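Major centromere autoantigen B (Homo sapiens, PDB 1UFI) binds the CENP-B box of centromeric alpha-satellite DNA and dimerises through its C-terminal domain, so one dimer could link two DNA sites. Local coordinates at the interface of chains A and B. Numbering follows the deposited sequence. Chains: chain A/B, Major centromere autoantigen B.

Contact 1: the interface of chains A and B. Residues chain A 7-9, 12, 43, 47; chain B 22, 26.
A:Ala12 presses its methyl CB onto one face of the B:Tyr22 phenol ring, 3.7 Å from CG and almost directly above that atom. Further along the same face, toward the hydroxyl end, lies A:Phe9, whose CA comes 3.7 Å from CE1 of B:Tyr22. From B:Tyr22's own chain, B:Phe26 closes the opposite face: its CE2 stands over the rim, with the B:Phe26 ring turned edge-on. The phenol is thus clamped between the two chains. Chi1 of -180° sets CG of B:Tyr22 opposite the backbone N and carries the ring toward the two helices of chain A. Methyl CD2 of A:Leu43 meets CD2 of B:Tyr22 at 3.7 Å, tilted out of the ring plane toward the A:Ala12 side. Across the ring from it, the carbonyl O of A:Pro7 lies 3.3 Å from CD1 of B:Tyr22, and the proline ring covers the B:Tyr22 CB.

At the polar end, the phenol OH of B:Tyr22 makes a 2.7 Å hydrogen bond with the hydroxyl OG1 of A:Thr47, which lies in the plane of the phenol ring at its edge. A:Thr47 OG1 also donates to the backbone O of A:Leu43 at 2.7 Å, in line with the C=O bond (179°). Chi1 of -62° turns OG1 back along helix 30-49 toward that carbonyl and places CG2 over the centre of the A:Phe9 ring. The carbonyl bond and the packing on A:Phe9 together limit how A:Thr47 can turn beside the phenol OH. The site works as a socket: one chain plugs an aromatic side chain between the two helices of the other, which probably sets the register of the two chains in the dimer.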
loop_
_atom_site.group_PDB
_atom_site.type_symbol
_atom_site.label_atom_id
_atom_site.label_comp_id
_atom_site.label_asym_id
_atom_site.label_seq_id
_atom_site.Cartn_x
_atom_site.Cartn_y
_atom_site.Cartn_z
ATOM N N PRO A 7 10.839 -4.923 -5.111
ATOM C CA PRO A 7 11.519 -5.135 -3.846
ATOM C C PRO A 7 11.426 -6.593 -3.363
ATOM O O PRO A 7 10.590 -7.296 -3.853
ATOM C CB PRO A 7 10.734 -4.253 -2.877
ATOM C CG PRO A 7 9.448 -4.065 -3.478
ATOM C CD PRO A 7 9.530 -4.263 -4.964
ATOM N N SER A 8 12.228 -6.961 -2.396
ATOM C CA SER A 8 11.996 -8.207 -1.666
ATOM C C SER A 8 10.825 -8.055 -0.683
ATOM O O SER A 8 10.297 -6.942 -0.462
ATOM C CB SER A 8 13.253 -8.618 -0.896
ATOM O OG SER A 8 13.489 -7.725 0.199
ATOM N N PHE A 9 10.409 -9.172 -0.105
ATOM C CA PHE A 9 9.268 -9.186 0.761
ATOM C C PHE A 9 9.441 -8.259 1.943
ATOM O O PHE A 9 8.522 -7.514 2.244
ATOM C CB PHE A 9 8.913 -10.634 1.127
ATOM C CG PHE A 9 7.806 -10.796 2.151
ATOM C CD1 PHE A 9 6.539 -10.158 2.035
ATOM C CD2 PHE A 9 7.986 -11.683 3.181
ATOM C CE1 PHE A 9 5.517 -10.403 3.015
ATOM C CE2 PHE A 9 6.978 -11.906 4.141
ATOM C CZ PHE A 9 5.744 -11.267 4.029
ATOM N N ALA A 12 9.402 -4.708 0.902
ATOM C CA ALA A 12 8.024 -4.286 0.578
ATOM C C ALA A 12 7.254 -3.960 1.852
ATOM O O ALA A 12 6.445 -3.007 1.920
ATOM C CB ALA A 12 7.298 -5.330 -0.267
ATOM N N LEU A 43 -0.550 -8.734 1.218
ATOM C CA LEU A 43 0.914 -8.762 1.088
ATOM C C LEU A 43 1.507 -9.985 1.838
ATOM O O LEU A 43 2.385 -10.647 1.275
ATOM C CB LEU A 43 1.511 -7.495 1.649
ATOM C CG LEU A 43 1.435 -6.314 0.693
ATOM C CD1 LEU A 43 1.589 -5.010 1.577
ATOM C CD2 LEU A 43 2.553 -6.416 -0.342
ATOM N N THR A 47 2.222 -13.874 -0.239
ATOM C CA THR A 47 3.600 -14.320 -0.089
ATOM C C THR A 47 3.640 -15.729 0.538
ATOM O O THR A 47 4.286 -16.608 0.003
ATOM C CB THR A 47 4.362 -13.292 0.764
ATOM O OG1 THR A 47 4.346 -12.044 0.051
ATOM C CG2 THR A 47 5.899 -13.678 0.911
ATOM N N TYR B 22 5.903 -5.046 -6.037
ATOM C CA TYR B 22 5.976 -6.374 -5.367
ATOM C C TYR B 22 4.736 -7.261 -5.558
ATOM O O TYR B 22 4.821 -8.438 -5.989
ATOM C CB TYR B 22 6.236 -6.185 -3.846
ATOM C CG TYR B 22 6.323 -7.512 -3.100
ATOM C CD1 TYR B 22 7.482 -8.253 -3.160
ATOM C CD2 TYR B 22 5.226 -7.992 -2.364
ATOM C CE1 TYR B 22 7.574 -9.500 -2.499
ATOM C CE2 TYR B 22 5.296 -9.252 -1.665
ATOM C CZ TYR B 22 6.498 -9.969 -1.754
ATOM O OH TYR B 22 6.580 -11.178 -1.082
ATOM N N PHE B 26 3.542 -11.246 -8.551
ATOM C CA PHE B 26 2.792 -12.498 -8.370
ATOM C C PHE B 26 1.561 -12.504 -9.234
ATOM O O PHE B 26 1.056 -11.453 -9.601
ATOM C CB PHE B 26 2.315 -12.656 -6.914
ATOM C CG PHE B 26 3.428 -12.762 -5.937
ATOM C CD1 PHE B 26 3.956 -14.017 -5.594
ATOM C CD2 PHE B 26 3.958 -11.623 -5.348
ATOM C CE1 PHE B 26 5.011 -14.114 -4.684
ATOM C CE2 PHE B 26 5.002 -11.713 -4.443
ATOM C CZ PHE B 26 5.539 -12.971 -4.114
#

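Contact 2: the interface of chains A and B. Residues chain A 19, 22-23, 36; chain B 39, 42-43, 46.
A:Leu23 inserts its isobutyl end between B:Leu39 and B:Leu43, in the hydrophobic core of the four-helix bundle that two CENP-B dimerisation domains build from two helices each. The two leucines that receive it sit one turn apart on helix 30-49 of chain B. Methyl CD2 of A:Leu23 lies 3.6 Å from CD1 of B:Leu39 and 4.0 Å from CD2 of B:Leu43. Its side chain runs aslant to B:Leu39 but nearly perpendicular to B:Leu43, so the three branched ends interlock instead of lying parallel. Both torsions of A:Leu23 are unusual for a leucine (chi1 -127°, chi2 13°); the second nearly eclipses a methyl with the chain, which suggests some strain or imperfect modelling of this tip.

B:Leu39 uses the same methyl, CD1, for a second neighbour: CG1 of A:Ile36, on the other helix of chain A, lies 3.6 Å away. This one branch therefore bridges helices 9-23 and 30-49 of the partner. CG1 of A:Val19 faces the fork of B:Leu43, 4.0 Å from both CD1 and CD2. CD2 of B:Leu43 in addition reaches CD2 of A:Tyr22 at 3.7 Å, a pair that the two-fold repeats with the chains exchanged. With chi1 of -77°, the B:Leu43 CG points away from its own carbonyl carbon, and the forked end is carried against helix 9-23.

Toward the outside, the second methyl of A:Leu23, CD1, packs on B:Val46, 4.1 Å from CB. CD1 of A:Leu23 also rests 4.0 Å from the backbone O of B:Asp42, a van der Waals contact with the main chain of helix 30-49; the carboxylate of B:Asp42 is directed away from A:Leu23.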
loop_
_atom_site.group_PDB
_atom_site.type_symbol
_atom_site.label_atom_id
_atom_site.label_comp_id
_atom_site.label_asym_id
_atom_site.label_seq_id
_atom_site.Cartn_x
_atom_site.Cartn_y
_atom_site.Cartn_z
ATOM N N VAL A 19 3.957 3.717 4.068
ATOM C CA VAL A 19 2.636 4.084 3.498
ATOM C C VAL A 19 1.575 4.223 4.629
ATOM O O VAL A 19 0.776 5.185 4.611
ATOM C CB VAL A 19 2.128 3.040 2.426
ATOM C CG1 VAL A 19 0.687 3.385 1.987
ATOM C CG2 VAL A 19 3.086 2.906 1.249
ATOM N N TYR A 22 2.162 7.353 6.690
ATOM C CA TYR A 22 1.689 8.511 5.948
ATOM C C TYR A 22 0.168 8.700 6.057
ATOM O O TYR A 22 -0.349 9.773 6.485
ATOM C CB TYR A 22 2.170 8.487 4.474
ATOM C CG TYR A 22 1.624 9.617 3.649
ATOM C CD1 TYR A 22 2.225 10.885 3.714
ATOM C CD2 TYR A 22 0.498 9.449 2.841
ATOM C CE1 TYR A 22 1.719 11.903 2.997
ATOM C CE2 TYR A 22 0.008 10.497 2.066
ATOM C CZ TYR A 22 0.631 11.735 2.223
ATOM O OH TYR A 22 0.145 12.794 1.513
ATOM N N LEU A 23 -0.551 7.663 5.734
ATOM C CA LEU A 23 -1.997 7.692 5.717
ATOM C C LEU A 23 -2.585 7.966 7.078
ATOM O O LEU A 23 -3.487 8.806 7.187
ATOM C CB LEU A 23 -2.474 6.318 5.223
ATOM C CG LEU A 23 -3.433 6.302 4.060
ATOM C CD1 LEU A 23 -3.613 7.637 3.270
ATOM C CD2 LEU A 23 -3.153 5.028 3.203
ATOM N N ILE A 36 -6.272 -0.282 4.389
ATOM C CA ILE A 36 -4.903 -0.569 4.848
ATOM C C ILE A 36 -4.766 -2.016 5.307
ATOM O O ILE A 36 -3.851 -2.720 4.859
ATOM C CB ILE A 36 -4.509 0.367 5.996
ATOM C CG1 ILE A 36 -4.332 1.746 5.408
ATOM C CG2 ILE A 36 -3.159 -0.076 6.601
ATOM C CD1 ILE A 36 -4.176 2.857 6.547
ATOM N N LEU B 39 -6.462 1.452 -2.106
ATOM C CA LEU B 39 -5.469 2.215 -1.343
ATOM C C LEU B 39 -4.776 3.286 -2.199
ATOM O O LEU B 39 -4.447 4.359 -1.676
ATOM C CB LEU B 39 -4.454 1.268 -0.588
ATOM C CG LEU B 39 -3.769 1.813 0.668
ATOM C CD1 LEU B 39 -4.734 2.118 1.833
ATOM C CD2 LEU B 39 -2.697 0.874 1.165
ATOM N N ASP B 42 -7.142 6.191 -2.020
ATOM C CA ASP B 42 -6.985 6.832 -0.694
ATOM C C ASP B 42 -5.741 7.659 -0.575
ATOM O O ASP B 42 -5.748 8.722 0.040
ATOM C CB ASP B 42 -6.955 5.817 0.470
ATOM C CG ASP B 42 -8.233 4.951 0.544
ATOM O OD1 ASP B 42 -9.304 5.417 0.082
ATOM O OD2 ASP B 42 -8.262 3.825 1.048
ATOM N N LEU B 43 -4.620 7.177 -1.100
ATOM C CA LEU B 43 -3.416 8.003 -0.961
ATOM C C LEU B 43 -3.533 9.358 -1.652
ATOM O O LEU B 43 -3.031 10.321 -1.142
ATOM C CB LEU B 43 -2.149 7.288 -1.454
ATOM C CG LEU B 43 -1.666 6.254 -0.425
ATOM C CD1 LEU B 43 -0.877 5.175 -1.221
ATOM C CD2 LEU B 43 -0.773 6.851 0.598
ATOM N N VAL B 46 -7.121 11.243 0.140
ATOM C CA VAL B 46 -6.929 11.697 1.534
ATOM C C VAL B 46 -6.028 12.916 1.518
ATOM O O VAL B 46 -6.276 13.900 2.221
ATOM C CB VAL B 46 -6.365 10.574 2.502
ATOM C CG1 VAL B 46 -5.908 11.103 3.843
ATOM C CG2 VAL B 46 -7.397 9.468 2.677
#

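Contacts 1 and 2 are centred about 18 Å apart, toward opposite ends of the two-helix unit of chain A. Tyr22 and Leu43 serve in both, with the chains exchanged: contact 1 takes B:Tyr22 and A:Leu43, contact 2 takes A:Tyr22 and B:Leu43. Under the two-fold symmetry, contact 1 therefore adjoins the twin of contact 2, and the aromatic socket and the leucine core form one continuous seam at each end of the dimer. Both contacts draw on the first and second helices, consistent with the two chains forming one bundle, each burying part of the other.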